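Local coordinates for NTD biosynthesis operon protein NtdA (Bacillus subtilis subsp. subtilis, PDB 4K2M) that catalyses the reversible pyridoxal phosphate-dependent transamination of 3-dehydroglucose 6-phosphate, with glutamate as amino donor, to kanosamine 6-phosphate, at residues Glu65-Pro73 / Phe373-Tyr381; Ile184-Ile195 / Ile210-Leu219. One frame throughout, in Å; residues are numbered along the deposited sequence.

Interaction 1 of 2, residues Glu65-Pro73 / Phe373-Tyr381. With O1G (3-deoxy-3-[(E)-({3-hydroxy-2-methyl-5-[(phosphonooxy)methyl]pyridin-4-yl}methylidene)amino]-6-O-phosphono-alpha-D-gluco pyranose), chain C; EDO (1,2-ethanediol), chain E.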
loop_
_atom_site.group_PDB
_atom_site.type_symbol
_atom_site.label_atom_id
_atom_site.label_comp_id
_atom_site.label_asym_id
_atom_site.label_seq_id
_atom_site.Cartn_x
_atom_site.Cartn_y
_atom_site.Cartn_z
ATOM N N GLU A 65 0.893 24.960 -32.608
ATOM C CA GLU A 65 1.366 23.827 -33.382
ATOM C C GLU A 65 1.577 22.626 -32.482
ATOM O O GLU A 65 2.203 22.720 -31.422
ATOM C CB GLU A 65 2.658 24.139 -34.128
ATOM C CG GLU A 65 3.039 23.016 -35.092
ATOM C CD GLU A 65 4.227 23.362 -35.963
ATOM O OE1 GLU A 65 5.271 23.782 -35.409
ATOM O OE2 GLU A 65 4.103 23.207 -37.200
ATOM N N ILE A 66 1.046 21.497 -32.926
ATOM C CA ILE A 66 1.189 20.250 -32.207
ATOM C C ILE A 66 1.974 19.310 -33.115
ATOM O O ILE A 66 1.519 19.020 -34.221
ATOM C CB ILE A 66 -0.188 19.629 -31.946
ATOM C CG1 ILE A 66 -1.088 20.608 -31.178
ATOM C CG2 ILE A 66 -0.032 18.310 -31.203
ATOM C CD1 ILE A 66 -0.480 21.098 -29.883
ATOM N N SER A 67 3.146 18.854 -32.666
ATOM C CA SER A 67 3.938 17.902 -33.452
ATOM C C SER A 67 3.905 16.494 -32.861
ATOM O O SER A 67 4.259 15.513 -33.528
ATOM C CB SER A 67 5.384 18.371 -33.575
ATOM O OG SER A 67 6.054 18.265 -32.335
ATOM N N LYS A 68 3.482 16.389 -31.606
ATOM C CA LYS A 68 3.311 15.074 -30.998
ATOM C C LYS A 68 2.205 15.107 -29.949
ATOM O O LYS A 68 1.942 16.152 -29.332
ATOM C CB LYS A 68 4.624 14.567 -30.412
ATOM C CG LYS A 68 4.959 15.120 -29.062
ATOM C CD LYS A 68 6.125 14.365 -28.443
ATOM C CE LYS A 68 5.866 14.108 -26.962
ATOM N NZ LYS A 68 5.413 15.344 -26.263
ATOM N N VAL A 69 1.529 13.973 -29.788
ATOM C CA VAL A 69 0.449 13.853 -28.824
ATOM C C VAL A 69 0.679 12.563 -28.046
ATOM O O VAL A 69 0.373 11.475 -28.536
ATOM C CB VAL A 69 -0.922 13.764 -29.512
ATOM C CG1 VAL A 69 -2.034 13.633 -28.478
ATOM C CG2 VAL A 69 -1.186 14.991 -30.389
ATOM N N PRO A 70 1.261 12.680 -26.846
ATOM C CA PRO A 70 1.410 11.517 -25.965
ATOM C C PRO A 70 0.045 11.005 -25.543
ATOM O O PRO A 70 -0.892 11.785 -25.404
ATOM C CB PRO A 70 2.154 12.081 -24.750
ATOM C CG PRO A 70 2.728 13.387 -25.198
ATOM C CD PRO A 70 1.826 13.910 -26.259
ATOM N N PHE A 71 -0.082 9.699 -25.345
ATOM C CA PHE A 71 -1.361 9.147 -24.942
ATOM C C PHE A 71 -1.740 9.572 -23.518
ATOM O O PHE A 71 -2.883 9.960 -23.247
ATOM C CB PHE A 71 -1.325 7.615 -25.043
ATOM C CG PHE A 71 -2.608 6.967 -24.625
ATOM C CD1 PHE A 71 -3.684 6.890 -25.507
ATOM C CD2 PHE A 71 -2.750 6.442 -23.341
ATOM C CE1 PHE A 71 -4.881 6.299 -25.111
ATOM C CE2 PHE A 71 -3.931 5.867 -22.942
ATOM C CZ PHE A 71 -5.006 5.785 -23.827
ATOM N N LEU A 72 -0.787 9.484 -22.597
ATOM C CA LEU A 72 -1.084 9.773 -21.195
ATOM C C LEU A 72 0.167 10.233 -20.470
ATOM O O LEU A 72 0.794 9.458 -19.747
ATOM C CB LEU A 72 -1.671 8.536 -20.493
ATOM C CG LEU A 72 -2.225 8.787 -19.082
ATOM C CD1 LEU A 72 -3.478 9.662 -19.139
ATOM C CD2 LEU A 72 -2.513 7.468 -18.372
ATOM N N PRO A 73 0.523 11.513 -20.643
ATOM C CA PRO A 73 1.691 12.098 -19.973
ATOM C C PRO A 73 1.365 12.301 -18.492
ATOM O O PRO A 73 0.566 13.179 -18.147
ATOM C CB PRO A 73 1.884 13.440 -20.704
ATOM C CG PRO A 73 0.538 13.772 -21.263
ATOM C CD PRO A 73 -0.206 12.486 -21.480
ATOM N N PHE A 373 2.194 11.312 -37.754
ATOM C CA PHE A 373 1.636 12.475 -37.071
ATOM C C PHE A 373 2.003 12.637 -35.606
ATOM O O PHE A 373 1.574 13.601 -34.967
ATOM C CB PHE A 373 0.114 12.505 -37.244
ATOM C CG PHE A 373 -0.318 12.435 -38.671
ATOM C CD1 PHE A 373 0.008 13.456 -39.558
ATOM C CD2 PHE A 373 -1.025 11.345 -39.140
ATOM C CE1 PHE A 373 -0.383 13.386 -40.889
ATOM C CE2 PHE A 373 -1.424 11.272 -40.465
ATOM C CZ PHE A 373 -1.103 12.301 -41.341
ATOM N N GLY A 374 2.810 11.721 -35.083
ATOM C CA GLY A 374 3.260 11.816 -33.702
ATOM C C GLY A 374 2.122 11.576 -32.717
ATOM O O GLY A 374 2.226 11.930 -31.533
ATOM N N VAL A 375 1.048 10.960 -33.198
ATOM C CA VAL A 375 -0.116 10.672 -32.348
ATOM C C VAL A 375 -0.015 9.284 -31.726
ATOM O O VAL A 375 -0.038 8.280 -32.436
ATOM C CB VAL A 375 -1.423 10.779 -33.157
ATOM C CG1 VAL A 375 -2.619 10.295 -32.332
ATOM C CG2 VAL A 375 -1.645 12.225 -33.597
ATOM N N GLN A 376 0.081 9.231 -30.397
ATOM C CA GLN A 376 0.196 7.955 -29.685
ATOM C C GLN A 376 -1.172 7.449 -29.238
ATOM O O GLN A 376 -1.977 8.192 -28.668
ATOM C CB GLN A 376 1.144 8.110 -28.483
ATOM C CG GLN A 376 1.202 6.897 -27.559
ATOM C CD GLN A 376 2.220 7.041 -26.423
ATOM O OE1 GLN A 376 2.271 8.062 -25.723
ATOM N NE2 GLN A 376 3.031 6.002 -26.232
ATOM N N THR A 377 -1.440 6.190 -29.544
ATOM C CA THR A 377 -2.669 5.526 -29.121
ATOM C C THR A 377 -2.239 4.302 -28.323
ATOM O O THR A 377 -1.041 4.022 -28.190
ATOM C CB THR A 377 -3.547 5.115 -30.318
ATOM O OG1 THR A 377 -2.765 4.341 -31.240
ATOM C CG2 THR A 377 -4.103 6.356 -31.036
ATOM N N ASP A 378 -3.199 3.567 -27.783
ATOM C CA ASP A 378 -2.853 2.409 -26.973
ATOM C C ASP A 378 -3.999 1.421 -26.983
ATOM O O ASP A 378 -5.101 1.727 -27.450
ATOM C CB ASP A 378 -2.550 2.836 -25.536
ATOM C CG ASP A 378 -1.539 1.936 -24.855
ATOM O OD1 ASP A 378 -1.316 0.806 -25.338
ATOM O OD2 ASP A 378 -0.980 2.362 -23.824
ATOM N N VAL A 379 -3.740 0.229 -26.457
ATOM C CA VAL A 379 -4.780 -0.790 -26.348
ATOM C C VAL A 379 -4.798 -1.313 -24.915
ATOM O O VAL A 379 -3.888 -2.025 -24.502
ATOM C CB VAL A 379 -4.558 -1.933 -27.365
ATOM C CG1 VAL A 379 -5.551 -3.101 -27.116
ATOM C CG2 VAL A 379 -4.725 -1.421 -28.799
ATOM N N TYR A 380 -5.806 -0.917 -24.140
ATOM C CA TYR A 380 -5.983 -1.438 -22.774
ATOM C C TYR A 380 -6.961 -2.606 -22.862
ATOM O O TYR A 380 -8.162 -2.373 -23.083
ATOM C CB TYR A 380 -6.587 -0.338 -21.875
ATOM C CG TYR A 380 -5.621 0.758 -21.435
ATOM C CD1 TYR A 380 -4.955 1.554 -22.364
ATOM C CD2 TYR A 380 -5.413 1.021 -20.082
ATOM C CE1 TYR A 380 -4.068 2.555 -21.950
ATOM C CE2 TYR A 380 -4.557 2.028 -19.659
ATOM C CZ TYR A 380 -3.881 2.789 -20.601
ATOM O OH TYR A 380 -3.020 3.781 -20.174
ATOM N N TYR A 381 -6.518 -3.859 -22.687
ATOM C CA TYR A 381 -5.170 -4.273 -22.299
ATOM C C TYR A 381 -4.696 -5.275 -23.348
ATOM O O TYR A 381 -5.506 -5.813 -24.098
ATOM C CB TYR A 381 -5.214 -4.912 -20.892
ATOM C CG TYR A 381 -5.696 -3.883 -19.893
ATOM C CD1 TYR A 381 -4.800 -3.035 -19.268
ATOM C CD2 TYR A 381 -7.058 -3.700 -19.649
ATOM C CE1 TYR A 381 -5.237 -2.043 -18.384
ATOM C CE2 TYR A 381 -7.508 -2.707 -18.772
ATOM C CZ TYR A 381 -6.588 -1.891 -18.145
ATOM O OH TYR A 381 -7.013 -0.907 -17.269
HETATM P P O1G C . -5.270 -0.629 -8.259
HETATM C C3A O1G C . -8.439 -1.465 -13.056
HETATM O O3 O1G C . -8.214 -0.707 -14.156
HETATM C C1 O1G C . -2.964 0.605 -15.561
HETATM N "N1'" O1G C . -9.753 -2.987 -11.810
HETATM C C2 O1G C . -4.332 0.087 -15.110
HETATM O O2 O1G C . -5.257 0.654 -16.099
HETATM C C9A O1G C . -9.582 -2.260 -12.926
HETATM C C2A O1G C . -10.661 -2.330 -13.993
HETATM C C3 O1G C . -4.710 0.507 -13.679
HETATM N "N3'" O1G C . -5.899 -0.303 -13.359
HETATM O O1 O1G C . -2.976 2.024 -15.781
HETATM C C4 O1G C . -3.549 0.302 -12.686
HETATM O O4 O1G C . -3.940 1.169 -11.603
HETATM C C4A O1G C . -7.490 -1.429 -12.050
HETATM C C4B O1G C . -6.261 -0.620 -12.173
HETATM C C5 O1G C . -2.292 0.928 -13.288
HETATM O O5 O1G C . -1.975 0.345 -14.557
HETATM C C5A O1G C . -7.690 -2.197 -10.906
HETATM C C5T O1G C . -6.749 -2.292 -9.693
HETATM C C6 O1G C . -1.036 0.627 -12.519
HETATM C C6A O1G C . -8.835 -2.975 -10.819
HETATM O OP1 O1G C . -4.942 -1.881 -7.474
HETATM O OP2 O1G C . -5.675 0.516 -7.391
HETATM O OP3 O1G C . -4.189 -0.315 -9.320
HETATM O OP4 O1G C . -6.648 -0.991 -9.070
HETATM O O6 O1G C . 0.068 1.369 -12.878
HETATM P "P'" O1G C . 1.167 1.790 -11.783
HETATM O OP6 O1G C . 0.437 2.675 -10.794
HETATM O OP7 O1G C . 1.743 0.536 -11.167
HETATM O OP8 O1G C . 2.184 2.554 -12.635
HETATM C C1 EDO E . -2.270 -0.439 -20.792
HETATM O O1 EDO E . -1.315 -0.541 -19.727
HETATM C C2 EDO E . -1.565 -0.688 -22.127
HETATM O O2 EDO E . -0.455 0.212 -22.208
HETATM O O HOH W 1 1.904 8.363 -22.899
#
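V69 and V375 are joined through their backbones by a single parallel bridge. V69 N donates to G374 O (2.8 Å), and V69 O accepts from Q376 N (2.9 Å). G374, with positive phi just after helix 362-373, lies close against S67 and K68 where it has no side chain to accommodate.

The pairing is carried on by a side chain. Q376 CG lies beside the carbonyl carbon (chi1 172°) and the chain stays extended, which brings Q376 OE1 to F71 N at 2.9 Å in an almost straight bond (176°). The same OE1 accepts from a water that in turn accepts from L72 N, so one amide oxygen serves F71 N directly and L72 N through the water. The aliphatic part of Q376 lies along F71, Q376 CG to F71 CB 3.6 Å.

Aromatic contacts centre on F71. D378 CB sits over the middle of one ring face, 4.0 Å from the centroid, a CH-pi contact, while CE2 of F71 meets CE1 of Y380 at 3.5 Å with the rings oblique to each other. H414 of strand 412-415 also packs on F71. A 1,2-ethanediol, probably from the crystallisation liquor, lies with C1 over a face of the Y380 ring and donates through O2 to D378 OD2.

Beyond a cis peptide, Y381 OH is hydrogen-bonded to the sugar O2 of the external aldimine (2.6 Å). The loop 65-73 thus pairs with a chain that ends in the substrate site, which K284 and Y276 of the second subunit help complete.

Interaction 2 of 2, residues Ile184-Ile195 / Ile210-Leu219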
loop_
_atom_site.group_PDB
_atom_site.type_symbol
_atom_site.label_atom_id
_atom_site.label_comp_id
_atom_site.label_asym_id
_atom_site.label_seq_id
_atom_site.Cartn_x
_atom_site.Cartn_y
_atom_site.Cartn_z
ATOM N N ILE A 184 -24.158 -14.951 -18.561
ATOM C CA ILE A 184 -23.754 -15.276 -17.202
ATOM C C ILE A 184 -24.408 -16.570 -16.734
ATOM O O ILE A 184 -23.747 -17.440 -16.167
ATOM C CB ILE A 184 -24.100 -14.117 -16.243
ATOM C CG1 ILE A 184 -23.221 -12.909 -16.569
ATOM C CG2 ILE A 184 -23.920 -14.543 -14.785
ATOM C CD1 ILE A 184 -23.590 -11.651 -15.759
ATOM N N GLU A 185 -25.705 -16.701 -16.984
ATOM C CA GLU A 185 -26.451 -17.831 -16.446
ATOM C C GLU A 185 -25.894 -19.168 -16.941
ATOM O O GLU A 185 -25.776 -20.125 -16.175
ATOM C CB GLU A 185 -27.943 -17.694 -16.782
ATOM C CG GLU A 185 -28.765 -18.870 -16.294
ATOM C CD GLU A 185 -30.255 -18.633 -16.452
ATOM O OE1 GLU A 185 -31.036 -19.287 -15.735
ATOM O OE2 GLU A 185 -30.635 -17.790 -17.292
ATOM N N GLU A 186 -25.512 -19.209 -18.213
ATOM C CA GLU A 186 -24.875 -20.396 -18.808
ATOM C C GLU A 186 -23.647 -20.899 -18.005
ATOM O O GLU A 186 -23.392 -22.102 -17.937
ATOM C CB GLU A 186 -24.488 -20.063 -20.267
ATOM C CG GLU A 186 -23.457 -20.980 -20.908
ATOM C CD GLU A 186 -23.186 -20.644 -22.376
ATOM O OE1 GLU A 186 -23.084 -19.442 -22.715
ATOM O OE2 GLU A 186 -23.071 -21.589 -23.192
ATOM N N ALA A 187 -22.900 -19.986 -17.381
ATOM C CA ALA A 187 -21.666 -20.353 -16.682
ATOM C C ALA A 187 -21.868 -20.768 -15.226
ATOM O O ALA A 187 -20.924 -21.184 -14.553
ATOM C CB ALA A 187 -20.656 -19.206 -16.760
ATOM N N ILE A 188 -23.089 -20.635 -14.725
ATOM C CA ILE A 188 -23.337 -20.906 -13.308
ATOM C C ILE A 188 -23.283 -22.415 -13.038
ATOM O O ILE A 188 -23.798 -23.203 -13.832
ATOM C CB ILE A 188 -24.690 -20.293 -12.867
ATOM C CG1 ILE A 188 -24.638 -18.768 -12.964
ATOM C CG2 ILE A 188 -25.046 -20.706 -11.435
ATOM C CD1 ILE A 188 -25.967 -18.086 -12.720
ATOM N N THR A 189 -22.608 -22.803 -11.951
ATOM C CA THR A 189 -22.465 -24.203 -11.542
ATOM C C THR A 189 -22.776 -24.238 -10.055
ATOM O O THR A 189 -22.989 -23.182 -9.448
ATOM C CB THR A 189 -21.025 -24.721 -11.778
ATOM O OG1 THR A 189 -20.146 -24.166 -10.792
ATOM C CG2 THR A 189 -20.533 -24.368 -13.174
ATOM N N PRO A 190 -22.795 -25.435 -9.443
ATOM C CA PRO A 190 -22.997 -25.412 -7.989
ATOM C C PRO A 190 -21.864 -24.740 -7.221
ATOM O O PRO A 190 -22.056 -24.426 -6.042
ATOM C CB PRO A 190 -23.037 -26.900 -7.622
ATOM C CG PRO A 190 -23.553 -27.563 -8.864
ATOM C CD PRO A 190 -22.899 -26.803 -9.991
ATOM N N TYR A 191 -20.711 -24.524 -7.858
ATOM C CA TYR A 191 -19.612 -23.843 -7.171
ATOM C C TYR A 191 -19.641 -22.320 -7.303
ATOM O O TYR A 191 -18.870 -21.629 -6.625
ATOM C CB TYR A 191 -18.260 -24.395 -7.620
ATOM C CG TYR A 191 -17.936 -25.708 -6.957
ATOM C CD1 TYR A 191 -16.774 -25.865 -6.220
ATOM C CD2 TYR A 191 -18.820 -26.774 -7.026
ATOM C CE1 TYR A 191 -16.488 -27.064 -5.593
ATOM C CE2 TYR A 191 -18.548 -27.972 -6.404
ATOM C CZ TYR A 191 -17.383 -28.114 -5.690
ATOM O OH TYR A 191 -17.117 -29.314 -5.075
ATOM N N THR A 192 -20.521 -21.790 -8.151
ATOM C CA THR A 192 -20.564 -20.338 -8.369
ATOM C C THR A 192 -21.079 -19.646 -7.111
ATOM O O THR A 192 -22.129 -20.001 -6.582
ATOM C CB THR A 192 -21.501 -19.944 -9.524
ATOM O OG1 THR A 192 -21.216 -20.754 -10.668
ATOM C CG2 THR A 192 -21.319 -18.435 -9.881
ATOM N N LYS A 193 -20.345 -18.652 -6.631
ATOM C CA LYS A 193 -20.774 -17.905 -5.459
ATOM C C LYS A 193 -20.856 -16.416 -5.755
ATOM O O LYS A 193 -21.595 -15.693 -5.088
ATOM C CB LYS A 193 -19.831 -18.176 -4.277
ATOM C CG LYS A 193 -19.870 -19.617 -3.751
ATOM C CD LYS A 193 -21.296 -20.026 -3.394
ATOM C CE LYS A 193 -21.362 -21.435 -2.798
ATOM N NZ LYS A 193 -20.674 -22.429 -3.660
ATOM N N PHE A 194 -20.119 -15.963 -6.772
ATOM C CA PHE A 194 -19.997 -14.524 -7.049
ATOM C C PHE A 194 -20.128 -14.170 -8.517
ATOM O O PHE A 194 -19.732 -14.950 -9.381
ATOM C CB PHE A 194 -18.611 -14.030 -6.618
ATOM C CG PHE A 194 -18.337 -14.218 -5.162
ATOM C CD1 PHE A 194 -18.724 -13.251 -4.250
ATOM C CD2 PHE A 194 -17.698 -15.357 -4.705
ATOM C CE1 PHE A 194 -18.480 -13.428 -2.894
ATOM C CE2 PHE A 194 -17.448 -15.536 -3.351
ATOM C CZ PHE A 194 -17.837 -14.570 -2.448
ATOM N N ILE A 195 -20.649 -12.977 -8.787
ATOM C CA ILE A 195 -20.490 -12.339 -10.087
ATOM C C ILE A 195 -19.662 -11.078 -9.861
ATOM O O ILE A 195 -19.960 -10.300 -8.952
ATOM C CB ILE A 195 -21.826 -11.909 -10.695
ATOM C CG1 ILE A 195 -22.813 -13.081 -10.726
ATOM C CG2 ILE A 195 -21.607 -11.419 -12.103
ATOM C CD1 ILE A 195 -24.183 -12.696 -11.329
ATOM N N ILE A 210 -27.781 -8.078 -14.207
ATOM C CA ILE A 210 -26.873 -8.879 -13.397
ATOM C C ILE A 210 -27.478 -9.208 -12.027
ATOM O O ILE A 210 -27.409 -10.348 -11.574
ATOM C CB ILE A 210 -25.483 -8.186 -13.273
ATOM C CG1 ILE A 210 -24.808 -8.131 -14.647
ATOM C CG2 ILE A 210 -24.600 -8.928 -12.263
ATOM C CD1 ILE A 210 -23.502 -7.308 -14.684
ATOM N N ARG A 211 -28.092 -8.221 -11.374
ATOM C CA ARG A 211 -28.707 -8.447 -10.061
ATOM C C ARG A 211 -29.888 -9.423 -10.154
ATOM O O ARG A 211 -30.107 -10.243 -9.257
ATOM C CB ARG A 211 -29.130 -7.096 -9.446
ATOM C CG ARG A 211 -30.037 -7.165 -8.205
ATOM C CD ARG A 211 -29.523 -8.137 -7.166
ATOM N NE ARG A 211 -28.285 -7.703 -6.536
ATOM C CZ ARG A 211 -27.632 -8.406 -5.616
ATOM N NH1 ARG A 211 -28.089 -9.588 -5.225
ATOM N NH2 ARG A 211 -26.516 -7.932 -5.091
ATOM N N GLN A 212 -30.653 -9.347 -11.233
ATOM C CA GLN A 212 -31.742 -10.308 -11.402
ATOM C C GLN A 212 -31.219 -11.739 -11.454
ATOM O O GLN A 212 -31.797 -12.634 -10.840
ATOM C CB GLN A 212 -32.552 -9.999 -12.657
ATOM C CG GLN A 212 -33.435 -8.779 -12.507
ATOM C CD GLN A 212 -33.998 -8.309 -13.836
ATOM O OE1 GLN A 212 -33.755 -8.924 -14.878
ATOM N NE2 GLN A 212 -34.752 -7.213 -13.807
ATOM N N ILE A 213 -30.134 -11.958 -12.187
ATOM C CA ILE A 213 -29.512 -13.280 -12.229
ATOM C C ILE A 213 -28.959 -13.678 -10.868
ATOM O O ILE A 213 -29.168 -14.804 -10.406
ATOM C CB ILE A 213 -28.403 -13.355 -13.284
ATOM C CG1 ILE A 213 -29.009 -13.100 -14.665
ATOM C CG2 ILE A 213 -27.716 -14.726 -13.249
ATOM C CD1 ILE A 213 -27.996 -12.867 -15.756
ATOM N N ALA A 214 -28.240 -12.760 -10.227
ATOM C CA ALA A 214 -27.682 -13.031 -8.902
ATOM C C ALA A 214 -28.769 -13.414 -7.894
ATOM O O ALA A 214 -28.583 -14.343 -7.116
ATOM C CB ALA A 214 -26.887 -11.842 -8.399
ATOM N N ASN A 215 -29.894 -12.703 -7.904
ATOM C CA ASN A 215 -30.971 -13.028 -6.967
ATOM C C ASN A 215 -31.549 -14.407 -7.238
ATOM O O ASN A 215 -31.818 -15.169 -6.309
ATOM C CB ASN A 215 -32.084 -11.988 -7.023
ATOM C CG ASN A 215 -31.698 -10.689 -6.353
ATOM O OD1 ASN A 215 -30.680 -10.621 -5.659
ATOM N ND2 ASN A 215 -32.515 -9.658 -6.538
ATOM N N ARG A 216 -31.720 -14.728 -8.516
ATOM C CA ARG A 216 -32.275 -16.030 -8.903
ATOM C C ARG A 216 -31.396 -17.171 -8.408
ATOM O O ARG A 216 -31.897 -18.197 -7.947
ATOM C CB ARG A 216 -32.469 -16.103 -10.428
ATOM C CG ARG A 216 -33.269 -17.317 -10.923
ATOM C CD ARG A 216 -34.765 -17.147 -10.628
ATOM N NE ARG A 216 -35.574 -18.226 -11.203
ATOM C CZ ARG A 216 -36.237 -18.131 -12.351
ATOM N NH1 ARG A 216 -36.204 -17.002 -13.054
ATOM N NH2 ARG A 216 -36.945 -19.167 -12.790
ATOM N N TYR A 217 -30.080 -16.980 -8.460
ATOM C CA TYR A 217 -29.146 -18.051 -8.121
ATOM C C TYR A 217 -28.459 -17.890 -6.772
ATOM O O TYR A 217 -27.568 -18.676 -6.435
ATOM C CB TYR A 217 -28.110 -18.206 -9.235
ATOM C CG TYR A 217 -28.700 -18.818 -10.484
ATOM C CD1 TYR A 217 -28.743 -20.200 -10.641
ATOM C CD2 TYR A 217 -29.239 -18.019 -11.487
ATOM C CE1 TYR A 217 -29.293 -20.773 -11.779
ATOM C CE2 TYR A 217 -29.796 -18.581 -12.635
ATOM C CZ TYR A 217 -29.812 -19.967 -12.762
ATOM O OH TYR A 217 -30.351 -20.558 -13.880
ATOM N N LYS A 218 -28.900 -16.890 -6.005
ATOM C CA LYS A 218 -28.371 -16.629 -4.670
ATOM C C LYS A 218 -26.869 -16.394 -4.732
ATOM O O LYS A 218 -26.112 -16.944 -3.928
ATOM C CB LYS A 218 -28.710 -17.774 -3.701
ATOM C CG LYS A 218 -30.183 -17.785 -3.275
ATOM C CD LYS A 218 -30.438 -16.716 -2.229
ATOM C CE LYS A 218 -31.916 -16.385 -2.097
ATOM N NZ LYS A 218 -32.107 -15.181 -1.226
ATOM N N LEU A 219 -26.449 -15.590 -5.709
ATOM C CA LEU A 219 -25.040 -15.203 -5.825
ATOM C C LEU A 219 -24.841 -13.813 -5.222
ATOM O O LEU A 219 -25.773 -13.013 -5.145
ATOM C CB LEU A 219 -24.607 -15.194 -7.295
ATOM C CG LEU A 219 -24.966 -16.466 -8.074
ATOM C CD1 LEU A 219 -24.572 -16.351 -9.551
ATOM C CD2 LEU A 219 -24.280 -17.653 -7.461
#
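In the beta-alpha-beta unit formed by strand 192-195, helix 207-217 and strand 220-224, part of the large mixed sheet of the aminotransferase fold, this contact lays the helix over the first strand and the turn leading into it. I195 touches two parts of the helical segment: CG2 meets CG2 of I210 at 3.9 Å, and CD1 reaches CB of A214. L219, just past a Schellman motif at K218, points its side chain at segment 184-195. Its CD2 lies 3.3 Å from T192 O, and its CD1 meets CG1 of I195 and, tip to tip, CD1 of I188.

I188 is wedged between I213, Y217 and L219. With CG1 beside the backbone N (chi1 -65°) and the chain then extended, its CD1 comes over one face of the Y217 ring, offset toward the rim and 3.7 Å from the centroid, in a CH-pi contact; CG2 of I213 touches the same methyl at 3.8 Å. Alongside, I184 lays CD1 against CG1 of I210 and CG2 against CG2 of I213.

E185, fully extended, brings its carboxylate to the ring edge of Y217, the planes 75° apart. Y217 OH is modelled as donating to E185 OE1 at 2.4 Å, so short that its exact length is doubtful. Buried aliphatic branches thus bound the phenol on one face, I188 CG2 lying 3.8 Å from Y217 CD1, while the carboxylate meets it at the solvent-facing margin.

From the N terminus, the chain leaves helix 53-57 and runs through 65-73, whose partner 373-381 comes some 300 residues later. Interaction 1 therefore closes a very long loop that takes in the entire seven-stranded sheet, and it ties the loop between helices 53-57 and 80-93 to the chain following helix 362-373. Interaction 2 falls wholly within that span: only 14 residues separate 184-195 from 210-219, and it closes a local crossover between neighbouring parallel strands. The centres of interactions 1 and 2 are about 41 Å apart, on opposite sides of the chain's centre. The nearest atoms of interactions 1 and 2 are about 17 Å apart; interaction 1 borders the substrate pocket, whereas interaction 2 lies away from it.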